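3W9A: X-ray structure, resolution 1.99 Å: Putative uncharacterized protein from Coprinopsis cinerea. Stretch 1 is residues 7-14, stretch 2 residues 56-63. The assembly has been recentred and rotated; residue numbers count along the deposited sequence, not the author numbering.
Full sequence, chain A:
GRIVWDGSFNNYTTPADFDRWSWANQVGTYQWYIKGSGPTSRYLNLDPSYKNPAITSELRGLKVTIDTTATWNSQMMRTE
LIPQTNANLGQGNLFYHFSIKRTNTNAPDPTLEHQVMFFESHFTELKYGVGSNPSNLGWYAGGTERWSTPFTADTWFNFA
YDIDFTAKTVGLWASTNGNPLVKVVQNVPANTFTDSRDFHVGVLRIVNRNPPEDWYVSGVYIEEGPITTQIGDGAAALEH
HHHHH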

ATOM      1  N   GLY A   7      -1.856  -7.816  -7.723  1.00 11.75           N
ATOM      2  CA  GLY A   7      -0.562  -7.519  -7.100  1.00 11.29           C
ATOM      3  C   GLY A   7      -0.029  -8.620  -6.202  1.00 11.28           C
ATOM      4  O   GLY A   7       0.838  -8.367  -5.347  1.00 11.33           O
ATOM      5  N   SER A   8      -0.536  -9.841  -6.378  1.00 11.43           N
ATOM      6  CA  SER A   8      -0.021 -11.002  -5.659  1.00 11.50           C
ATOM      7  C   SER A   8       1.492 -11.005  -5.755  1.00 11.26           C
ATOM      8  O   SER A   8       2.038 -10.665  -6.796  1.00 11.29           O
ATOM      9  CB  SER A   8      -0.548 -12.293  -6.290  1.00 11.64           C
ATOM     10  OG  SER A   8       0.228 -13.395  -5.849  1.00 11.72           O
ATOM     11  N   PHE A   9       2.170 -11.372  -4.670  1.00 11.62           N
ATOM     12  CA  PHE A   9       3.613 -11.508  -4.696  1.00 11.81           C
ATOM     13  C   PHE A   9       4.027 -12.966  -4.946  1.00 12.45           C
ATOM     14  O   PHE A   9       5.213 -13.308  -4.807  1.00 12.44           O
ATOM     15  CB  PHE A   9       4.234 -10.977  -3.392  1.00 11.63           C
ATOM     16  CG  PHE A   9       4.042  -9.506  -3.196  1.00 11.45           C
ATOM     17  CD1 PHE A   9       4.645  -8.601  -4.045  1.00 11.38           C
ATOM     18  CD2 PHE A   9       3.241  -9.019  -2.170  1.00 11.40           C
ATOM     19  CE1 PHE A   9       4.458  -7.239  -3.883  1.00 11.47           C
ATOM     20  CE2 PHE A   9       3.062  -7.657  -2.001  1.00 11.41           C
ATOM     21  CZ  PHE A   9       3.664  -6.767  -2.863  1.00 11.29           C
ATOM     22  N   ASN A  10       3.079 -13.831  -5.343  1.00 12.42           N
ATOM     23  CA  ASN A  10       3.416 -15.260  -5.476  1.00 12.69           C
ATOM     24  C   ASN A  10       4.570 -15.511  -6.466  1.00 12.63           C
ATOM     25  O   ASN A  10       5.298 -16.467  -6.308  1.00 12.67           O
ATOM     26  CB  ASN A  10       2.200 -16.105  -5.874  1.00 12.53           C
ATOM     27  CG  ASN A  10       1.197 -16.258  -4.759  1.00 12.51           C
ATOM     28  OD1 ASN A  10       1.487 -15.954  -3.596  1.00 12.01           O
ATOM     29  ND2 ASN A  10      -0.007 -16.734  -5.111  1.00 12.28           N
ATOM     30  N   ASN A  11       4.726 -14.663  -7.476  1.00 13.01           N
ATOM     31  CA  ASN A  11       5.784 -14.854  -8.473  1.00 13.18           C
ATOM     32  C   ASN A  11       7.035 -14.078  -8.127  1.00 13.24           C
ATOM     33  O   ASN A  11       8.021 -14.144  -8.849  1.00 13.78           O
ATOM     34  CB  ASN A  11       5.303 -14.447  -9.863  1.00 13.13           C
ATOM     35  CG  ASN A  11       4.301 -15.421 -10.430  1.00 13.27           C
ATOM     36  OD1 ASN A  11       3.995 -16.443  -9.819  1.00 12.98           O
ATOM     37  ND2 ASN A  11       3.777 -15.107 -11.606  1.00 13.42           N
ATOM     38  N   TYR A  12       6.996 -13.349  -7.016  1.00 13.02           N
ATOM     39  CA  TYR A  12       8.148 -12.566  -6.593  1.00 13.26           C
ATOM     40  C   TYR A  12       8.788 -13.288  -5.428  1.00 13.93           C
ATOM     41  O   TYR A  12       8.323 -13.182  -4.301  1.00 13.21           O
ATOM     42  CB  TYR A  12       7.744 -11.121  -6.250  1.00 12.11           C
ATOM     43  CG  TYR A  12       7.346 -10.332  -7.475  1.00 11.56           C
ATOM     44  CD1 TYR A  12       8.279  -9.556  -8.176  1.00 11.45           C
ATOM     45  CD2 TYR A  12       6.043 -10.385  -7.964  1.00 11.06           C
ATOM     46  CE1 TYR A  12       7.899  -8.824  -9.302  1.00 11.27           C
ATOM     47  CE2 TYR A  12       5.667  -9.670  -9.089  1.00 11.17           C
ATOM     48  CZ  TYR A  12       6.584  -8.898  -9.759  1.00 11.20           C
ATOM     49  OH  TYR A  12       6.167  -8.207 -10.891  1.00 11.68           O
ATOM     50  N   THR A  13       9.859 -14.024  -5.727  1.00 15.56           N
ATOM     51  CA  THR A  13      10.483 -14.949  -4.765  1.00 18.51           C
ATOM     52  C   THR A  13      11.737 -14.391  -4.101  1.00 19.36           C
ATOM     53  O   THR A  13      12.050 -14.778  -2.982  1.00 21.29           O
ATOM     54  CB  THR A  13      10.855 -16.287  -5.446  1.00 19.70           C
ATOM     55  OG1 THR A  13       9.661 -16.883  -5.964  1.00 21.46           O
ATOM     56  CG2 THR A  13      11.511 -17.270  -4.451  1.00 20.75           C
ATOM     57  N   THR A  14      12.461 -13.513  -4.794  1.00 19.90           N
ATOM     58  CA  THR A  14      13.653 -12.858  -4.231  1.00 19.93           C
ATOM     59  C   THR A  14      13.674 -11.407  -4.675  1.00 19.60           C
ATOM     60  O   THR A  14      12.967 -11.046  -5.623  1.00 20.39           O
ATOM     61  CB  THR A  14      14.955 -13.522  -4.728  1.00 20.35           C
ATOM     62  OG1 THR A  14      15.065 -13.352  -6.142  1.00 20.23           O
ATOM     63  CG2 THR A  14      14.955 -14.990  -4.406  1.00 21.79           C
TER
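Stretch 2, residues 56-63: TSELRGLK

Glu-58 anchors stretch 2 to the start of the turn in stretch 1. Its carboxylate divides between two donors: Ser-8 OG donates to Glu-58 OE1 at 2.6 Å, and the backbone Phe-9 N donates to Glu-58 OE2 at 3.0 Å. Ser-8 OG in turn accepts a hydrogen bond from Asn-10 N (2.9 Å), so the hydroxyl links the carboxylate to the turn backbone.

The second anchor is Arg-60. Residues Phe-9 to Tyr-12 form a type I beta turn, closed by Tyr-12 N to Phe-9 O at 2.8 Å, and the guanidinium reads its carbonyls: Arg-60 NH1 donates to Phe-9 O at 3.0 Å and to Asn-10 O at 2.9 Å. Both oxygens lie at the edge of the guanidinium, near its plane, where its N-H bonds point. Water 3 extends this contact, donating to Asn-10 O (2.7 Å) and accepting from Arg-60 NH2 (3.1 Å).

Between these anchors, the side-chain amide of Asn-10 pairs with the backbone of stretch 2. Leu-59 N donates to Asn-10 OD1 at 2.8 Å, while Asn-10 ND2 donates to Ser-57 O at 3.2 Å, both with nearly linear geometry. Water 2 lies beside this pairing and accepts from Arg-60 N at 2.9 Å.

Stretch 2 runs as loop through Arg-60 and enters a strand at Gly-61, whereas stretch 1 has no regular helix or strand; each of the six direct hydrogen bonds between the stretches uses at least one side-chain atom. The backbones come close at Asn-10 and Leu-59 (CA to CA 5.6 Å) and at Phe-9 and Arg-60 (CA to CA 6.4 Å), so stretch 2 advances as stretch 1 recedes, an antiparallel sense locally.

Farther along, packing takes over. Leu-62 points toward stretch 1 and covers one face of the buried Phe-9 ring, its CB 4.0 Å from the ring centroid, with Leu-62 CD2 3.7 Å from Phe-9 CZ.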

ATOM      1  N   THR A  56      -4.863 -16.591   2.712  1.00 15.88           N
ATOM      2  CA  THR A  56      -4.418 -17.942   2.421  1.00 16.25           C
ATOM      3  C   THR A  56      -3.962 -18.145   0.969  1.00 15.56           C
ATOM      4  O   THR A  56      -3.135 -19.012   0.702  1.00 14.77           O
ATOM      5  CB  THR A  56      -5.522 -18.932   2.805  1.00 17.69           C
ATOM      6  OG1 THR A  56      -6.786 -18.417   2.375  1.00 18.45           O
ATOM      7  CG2 THR A  56      -5.571 -19.075   4.329  1.00 18.51           C
ATOM      8  N   SER A  57      -4.479 -17.336   0.043  1.00 14.93           N
ATOM      9  CA  SER A  57      -4.125 -17.464  -1.386  1.00 14.84           C
ATOM     10  C   SER A  57      -2.741 -16.898  -1.734  1.00 14.12           C
ATOM     11  O   SER A  57      -2.284 -17.023  -2.864  1.00 14.12           O
ATOM     12  CB  SER A  57      -5.188 -16.770  -2.242  1.00 14.66           C
ATOM     13  OG  SER A  57      -5.161 -15.369  -2.016  1.00 14.62           O
ATOM     14  N   GLU A  58      -2.089 -16.269  -0.760  1.00 13.81           N
ATOM     15  CA  GLU A  58      -0.763 -15.673  -0.933  1.00 13.39           C
ATOM     16  C   GLU A  58       0.342 -16.497  -0.245  1.00 13.17           C
ATOM     17  O   GLU A  58       0.190 -16.910   0.891  1.00 12.84           O
ATOM     18  CB  GLU A  58      -0.779 -14.246  -0.348  1.00 13.45           C
ATOM     19  CG  GLU A  58      -1.414 -13.214  -1.254  1.00 13.33           C
ATOM     20  CD  GLU A  58      -0.580 -12.984  -2.499  1.00 13.57           C
ATOM     21  OE1 GLU A  58      -0.932 -13.555  -3.569  1.00 13.60           O
ATOM     22  OE2 GLU A  58       0.453 -12.276  -2.394  1.00 13.68           O
ATOM     23  N   LEU A  59       1.458 -16.721  -0.931  1.00 13.17           N
ATOM     24  CA  LEU A  59       2.552 -17.479  -0.368  1.00 13.38           C
ATOM     25  C   LEU A  59       3.383 -16.599   0.561  1.00 13.69           C
ATOM     26  O   LEU A  59       3.917 -17.074   1.556  1.00 13.35           O
ATOM     27  CB  LEU A  59       3.471 -18.013  -1.469  1.00 13.81           C
ATOM     28  CG  LEU A  59       2.843 -18.869  -2.572  1.00 14.23           C
ATOM     29  CD1 LEU A  59       3.912 -19.222  -3.594  1.00 14.65           C
ATOM     30  CD2 LEU A  59       2.186 -20.123  -2.029  1.00 14.44           C
ATOM     31  N   ARG A  60       3.522 -15.319   0.219  1.00 13.93           N
ATOM     32  CA  ARG A  60       4.395 -14.438   0.993  1.00 14.41           C
ATOM     33  C   ARG A  60       3.900 -12.996   1.043  1.00 13.75           C
ATOM     34  O   ARG A  60       2.927 -12.646   0.388  1.00 14.79           O
ATOM     35  CB  ARG A  60       5.825 -14.525   0.453  1.00 14.86           C
ATOM     36  CG  ARG A  60       5.987 -14.060  -0.964  1.00 15.51           C
ATOM     37  CD  ARG A  60       7.380 -14.385  -1.466  1.00 15.88           C
ATOM     38  NE  ARG A  60       7.532 -15.810  -1.717  1.00 16.32           N
ATOM     39  CZ  ARG A  60       7.106 -16.450  -2.803  1.00 16.41           C
ATOM     40  NH1 ARG A  60       6.489 -15.814  -3.795  1.00 16.02           N
ATOM     41  NH2 ARG A  60       7.301 -17.763  -2.887  1.00 17.25           N
ATOM     42  N   GLY A  61       4.547 -12.184   1.876  1.00 13.30           N
ATOM     43  CA  GLY A  61       4.330 -10.728   1.894  1.00 12.35           C
ATOM     44  C   GLY A  61       5.602  -9.932   1.583  1.00 11.58           C
ATOM     45  O   GLY A  61       6.694 -10.484   1.438  1.00 11.36           O
ATOM     46  N   LEU A  62       5.448  -8.617   1.482  1.00 10.79           N
ATOM     47  CA  LEU A  62       6.541  -7.730   1.137  1.00 10.35           C
ATOM     48  C   LEU A  62       6.932  -6.884   2.327  1.00 10.58           C
ATOM     49  O   LEU A  62       6.077  -6.218   2.920  1.00 10.70           O
ATOM     50  CB  LEU A  62       6.122  -6.820  -0.000  1.00  9.88           C
ATOM     51  CG  LEU A  62       7.145  -5.795  -0.471  1.00  9.64           C
ATOM     52  CD1 LEU A  62       8.309  -6.455  -1.204  1.00  9.57           C
ATOM     53  CD2 LEU A  62       6.463  -4.795  -1.385  1.00  9.70           C
ATOM     54  N   LYS A  63       8.208  -6.925   2.692  1.00 10.94           N
ATOM     55  CA  LYS A  63       8.764  -5.951   3.640  1.00 11.16           C
ATOM     56  C   LYS A  63       9.310  -4.788   2.846  1.00 10.90           C
ATOM     57  O   LYS A  63      10.216  -4.958   2.040  1.00 10.89           O
ATOM     58  CB  LYS A  63       9.906  -6.550   4.470  1.00 11.61           C
ATOM     59  CG  LYS A  63      10.256  -5.686   5.679  1.00 12.00           C
ATOM     60  CD  LYS A  63      11.663  -5.885   6.253  1.00 12.42           C
ATOM     61  CE  LYS A  63      12.206  -7.273   6.185  1.00 12.92           C
ATOM     62  NZ  LYS A  63      13.431  -7.460   7.036  1.00 12.90           N
TER
HETATM   63  O   HOH W   1      -0.066  -8.878  -2.678  1.00  8.42           O
HETATM   64  O   HOH W   2       2.798 -13.966  -2.191  1.00 13.66           O
HETATM   65  O   HOH W   3       6.602 -18.766  -5.782  1.00 22.73           O